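PDB 3LQC: DNA repair protein XRCC1 from Homo sapiens, which acts as a scaffold in DNA single-strand break repair, assembling repair protein complexes and binding poly-ADP-ribose chains on PARP1 to limit its activity. Local coordinates for residues Asn62-Val72 and Tyr84-Met94. Sequence-based numbering, arbitrary orientation.
Sequences NDGSAFVEVLV and YEVLLVTSSFM
The ring of F67 meets S92 CA and the carbonyl O of S91 at its edge, while A66 CB lies 4.0 Å above the ring centre on one face. F93 takes V68 CG2 obliquely (3.6 Å from CD2); with CG1 opposite its backbone N (chi1 -175°), V68 turns CG2 to this ring. I60 is a second apolar partner, so an aromatic suits the spot. F93 CD1 also meets N62 CB at 3.6 Å, the N62 amide plane turned 48° from the ring. Y84 holds the backbone of L71 and V72 near its ring edge and makes a cation-pi contact with K129. Strands 67-73 and 85-92 form an antiparallel hairpin in the mixed five-stranded sheet of the XRCC1 N-terminal domain; strand 85-92 is outermost within this chain, and T90 and S92 hydrogen-bond to another protein's chain. A classic bulge interrupts the hairpin: V70 O receives both L87 N and L88 N, each at 2.8 Å, where the chain turns a corner. Beta-branched V70 suits an extended strand, its CG1 reaching L87 CD2 (4.2 Å). E69, stretched out in its side chain, runs obliquely across T90; water 2 bridges OE1 to T90 N, and OE2 also bonds the backbone of that other chain, so a carboxylate fits here. At the far end N62 closes an Asx motif, OD1 accepting in plane from S65 N (2.7 Å), while the M94 side chain, bent at its SD-CE end (chi3 70°), crosses that of N62 at about a right angle, CG 3.6 Å from ND2.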
# COMPACT_ATOMS: atom_id res chain seq x y z
N ASN A 62 1.92 20.41 3.64
CA ASN A 62 0.88 19.86 4.49
C ASN A 62 0.64 20.72 5.72
O ASN A 62 1.53 21.43 6.18
CB ASN A 62 1.20 18.43 4.90
CG ASN A 62 0.06 17.79 5.69
OD1 ASN A 62 -1.11 18.02 5.41
ND2 ASN A 62 0.41 16.98 6.68
N ASP A 63 -0.58 20.65 6.24
CA ASP A 63 -0.86 21.19 7.56
C ASP A 63 -1.75 20.22 8.32
O ASP A 63 -2.89 20.54 8.66
CB ASP A 63 -1.52 22.56 7.48
CG ASP A 63 -1.81 23.15 8.86
OD1 ASP A 63 -1.01 22.90 9.78
OD2 ASP A 63 -2.83 23.85 9.01
N GLY A 64 -1.22 19.02 8.55
CA GLY A 64 -1.86 18.05 9.41
C GLY A 64 -2.75 17.04 8.70
O GLY A 64 -3.46 16.28 9.35
N SER A 65 -2.72 17.05 7.37
CA SER A 65 -3.49 16.09 6.58
C SER A 65 -2.74 14.77 6.51
O SER A 65 -1.51 14.76 6.47
CB SER A 65 -3.71 16.61 5.16
OG SER A 65 -4.56 17.73 5.14
N ALA A 66 -3.47 13.66 6.47
CA ALA A 66 -2.84 12.36 6.25
C ALA A 66 -2.63 12.13 4.76
O ALA A 66 -1.59 11.62 4.35
CB ALA A 66 -3.68 11.25 6.85
N PHE A 67 -3.63 12.49 3.96
CA PHE A 67 -3.57 12.32 2.51
C PHE A 67 -3.99 13.59 1.82
O PHE A 67 -4.81 14.33 2.35
CB PHE A 67 -4.48 11.18 2.05
CG PHE A 67 -4.44 9.97 2.92
CD1 PHE A 67 -3.25 9.30 3.13
CD2 PHE A 67 -5.60 9.50 3.52
CE1 PHE A 67 -3.22 8.18 3.93
CE2 PHE A 67 -5.58 8.37 4.33
CZ PHE A 67 -4.38 7.71 4.54
N VAL A 68 -3.44 13.84 0.64
CA VAL A 68 -3.88 14.96 -0.19
C VAL A 68 -4.04 14.48 -1.62
O VAL A 68 -3.22 13.70 -2.12
CB VAL A 68 -2.90 16.13 -0.16
CG1 VAL A 68 -3.47 17.30 -0.94
CG2 VAL A 68 -2.60 16.55 1.26
N GLU A 69 -5.11 14.93 -2.28
CA GLU A 69 -5.37 14.57 -3.66
C GLU A 69 -5.72 15.83 -4.45
O GLU A 69 -6.38 16.72 -3.92
CB GLU A 69 -6.52 13.57 -3.74
CG GLU A 69 -6.89 13.10 -5.13
CD GLU A 69 -8.21 12.36 -5.14
OE1 GLU A 69 -8.45 11.54 -6.05
OE2 GLU A 69 -9.01 12.59 -4.20
N VAL A 70 -5.28 15.91 -5.70
CA VAL A 70 -5.65 17.04 -6.54
C VAL A 70 -6.37 16.55 -7.77
O VAL A 70 -5.84 15.74 -8.52
CB VAL A 70 -4.43 17.91 -6.93
CG1 VAL A 70 -4.88 19.06 -7.85
CG2 VAL A 70 -3.76 18.47 -5.69
N LEU A 71 -7.59 17.04 -7.96
CA LEU A 71 -8.36 16.71 -9.14
C LEU A 71 -8.65 17.98 -9.94
O LEU A 71 -8.61 19.10 -9.41
CB LEU A 71 -9.66 16.00 -8.76
CG LEU A 71 -9.53 14.83 -7.78
CD1 LEU A 71 -9.71 15.32 -6.35
CD2 LEU A 71 -10.52 13.71 -8.10
N VAL A 72 -8.94 17.81 -11.22
CA VAL A 72 -9.18 18.96 -12.09
C VAL A 72 -10.46 18.74 -12.86
O VAL A 72 -10.89 17.61 -13.06
CB VAL A 72 -8.04 19.16 -13.09
CG1 VAL A 72 -6.89 19.88 -12.42
CG2 VAL A 72 -7.59 17.81 -13.65
N TYR A 84 -14.73 15.08 -12.44
CA TYR A 84 -13.37 15.50 -12.12
C TYR A 84 -12.38 14.41 -12.48
O TYR A 84 -12.63 13.22 -12.29
CB TYR A 84 -13.22 15.90 -10.65
CG TYR A 84 -13.67 17.32 -10.39
CD1 TYR A 84 -15.02 17.62 -10.26
CD2 TYR A 84 -12.75 18.35 -10.30
CE1 TYR A 84 -15.43 18.91 -10.04
CE2 TYR A 84 -13.16 19.66 -10.07
CZ TYR A 84 -14.50 19.93 -9.95
OH TYR A 84 -14.93 21.22 -9.73
N GLU A 85 -11.26 14.84 -13.02
CA GLU A 85 -10.20 13.95 -13.43
C GLU A 85 -9.10 14.10 -12.39
O GLU A 85 -8.84 15.21 -11.93
CB GLU A 85 -9.72 14.37 -14.81
CG GLU A 85 -9.42 13.22 -15.75
CD GLU A 85 -10.53 12.19 -15.77
OE1 GLU A 85 -11.66 12.52 -16.19
OE2 GLU A 85 -10.26 11.04 -15.37
N VAL A 86 -8.46 13.00 -12.01
CA VAL A 86 -7.35 13.10 -11.06
C VAL A 86 -6.11 13.70 -11.72
O VAL A 86 -5.66 13.25 -12.77
CB VAL A 86 -6.97 11.74 -10.43
CG1 VAL A 86 -5.78 11.89 -9.51
CG2 VAL A 86 -8.14 11.18 -9.65
N LEU A 87 -5.56 14.72 -11.09
CA LEU A 87 -4.30 15.28 -11.52
C LEU A 87 -3.18 14.69 -10.67
O LEU A 87 -2.26 14.06 -11.18
CB LEU A 87 -4.32 16.80 -11.39
CG LEU A 87 -3.05 17.43 -11.94
CD1 LEU A 87 -3.00 17.18 -13.43
CD2 LEU A 87 -3.00 18.91 -11.61
N LEU A 88 -3.26 14.90 -9.36
CA LEU A 88 -2.33 14.26 -8.44
C LEU A 88 -3.08 13.23 -7.61
O LEU A 88 -3.97 13.57 -6.83
CB LEU A 88 -1.64 15.27 -7.52
CG LEU A 88 -0.80 14.60 -6.41
CD1 LEU A 88 0.32 13.80 -7.01
CD2 LEU A 88 -0.27 15.61 -5.43
N VAL A 89 -2.70 11.98 -7.78
CA VAL A 89 -3.33 10.88 -7.08
C VAL A 89 -3.20 11.06 -5.56
O VAL A 89 -2.26 11.70 -5.08
CB VAL A 89 -2.71 9.56 -7.56
CG1 VAL A 89 -1.59 9.11 -6.63
CG2 VAL A 89 -3.79 8.51 -7.70
N THR A 90 -4.15 10.51 -4.81
CA THR A 90 -4.13 10.63 -3.35
C THR A 90 -2.77 10.23 -2.76
O THR A 90 -2.33 9.09 -2.88
CB THR A 90 -5.23 9.80 -2.69
OG1 THR A 90 -6.50 10.12 -3.28
CG2 THR A 90 -5.29 10.09 -1.19
N SER A 91 -2.12 11.18 -2.09
CA SER A 91 -0.74 11.00 -1.68
C SER A 91 -0.55 11.18 -0.17
O SER A 91 -1.23 12.00 0.46
CB SER A 91 0.16 11.97 -2.45
OG SER A 91 0.02 11.74 -3.84
N SER A 92 0.38 10.41 0.39
CA SER A 92 0.61 10.35 1.83
C SER A 92 1.43 11.53 2.35
O SER A 92 2.41 11.95 1.74
CB SER A 92 1.31 9.03 2.18
OG SER A 92 1.78 9.03 3.50
N PHE A 93 1.01 12.07 3.49
CA PHE A 93 1.74 13.15 4.13
C PHE A 93 1.98 12.85 5.60
O PHE A 93 2.92 13.37 6.20
CB PHE A 93 1.01 14.49 3.95
CG PHE A 93 1.22 15.10 2.61
CD1 PHE A 93 2.19 16.07 2.42
CD2 PHE A 93 0.48 14.67 1.52
CE1 PHE A 93 2.40 16.62 1.17
CE2 PHE A 93 0.69 15.21 0.27
CZ PHE A 93 1.65 16.19 0.10
N MET A 94 1.12 12.01 6.17
CA MET A 94 1.31 11.53 7.54
C MET A 94 0.85 10.10 7.66
O MET A 94 -0.10 9.69 6.99
CB MET A 94 0.53 12.38 8.53
CG MET A 94 0.83 13.86 8.46
SD MET A 94 -0.14 14.79 9.66
CE MET A 94 0.58 14.27 11.21
O HOH W 1 2.99 15.98 7.01
O HOH W 2 -6.32 9.39 -5.98
O HOH W 3 -8.32 11.76 -1.62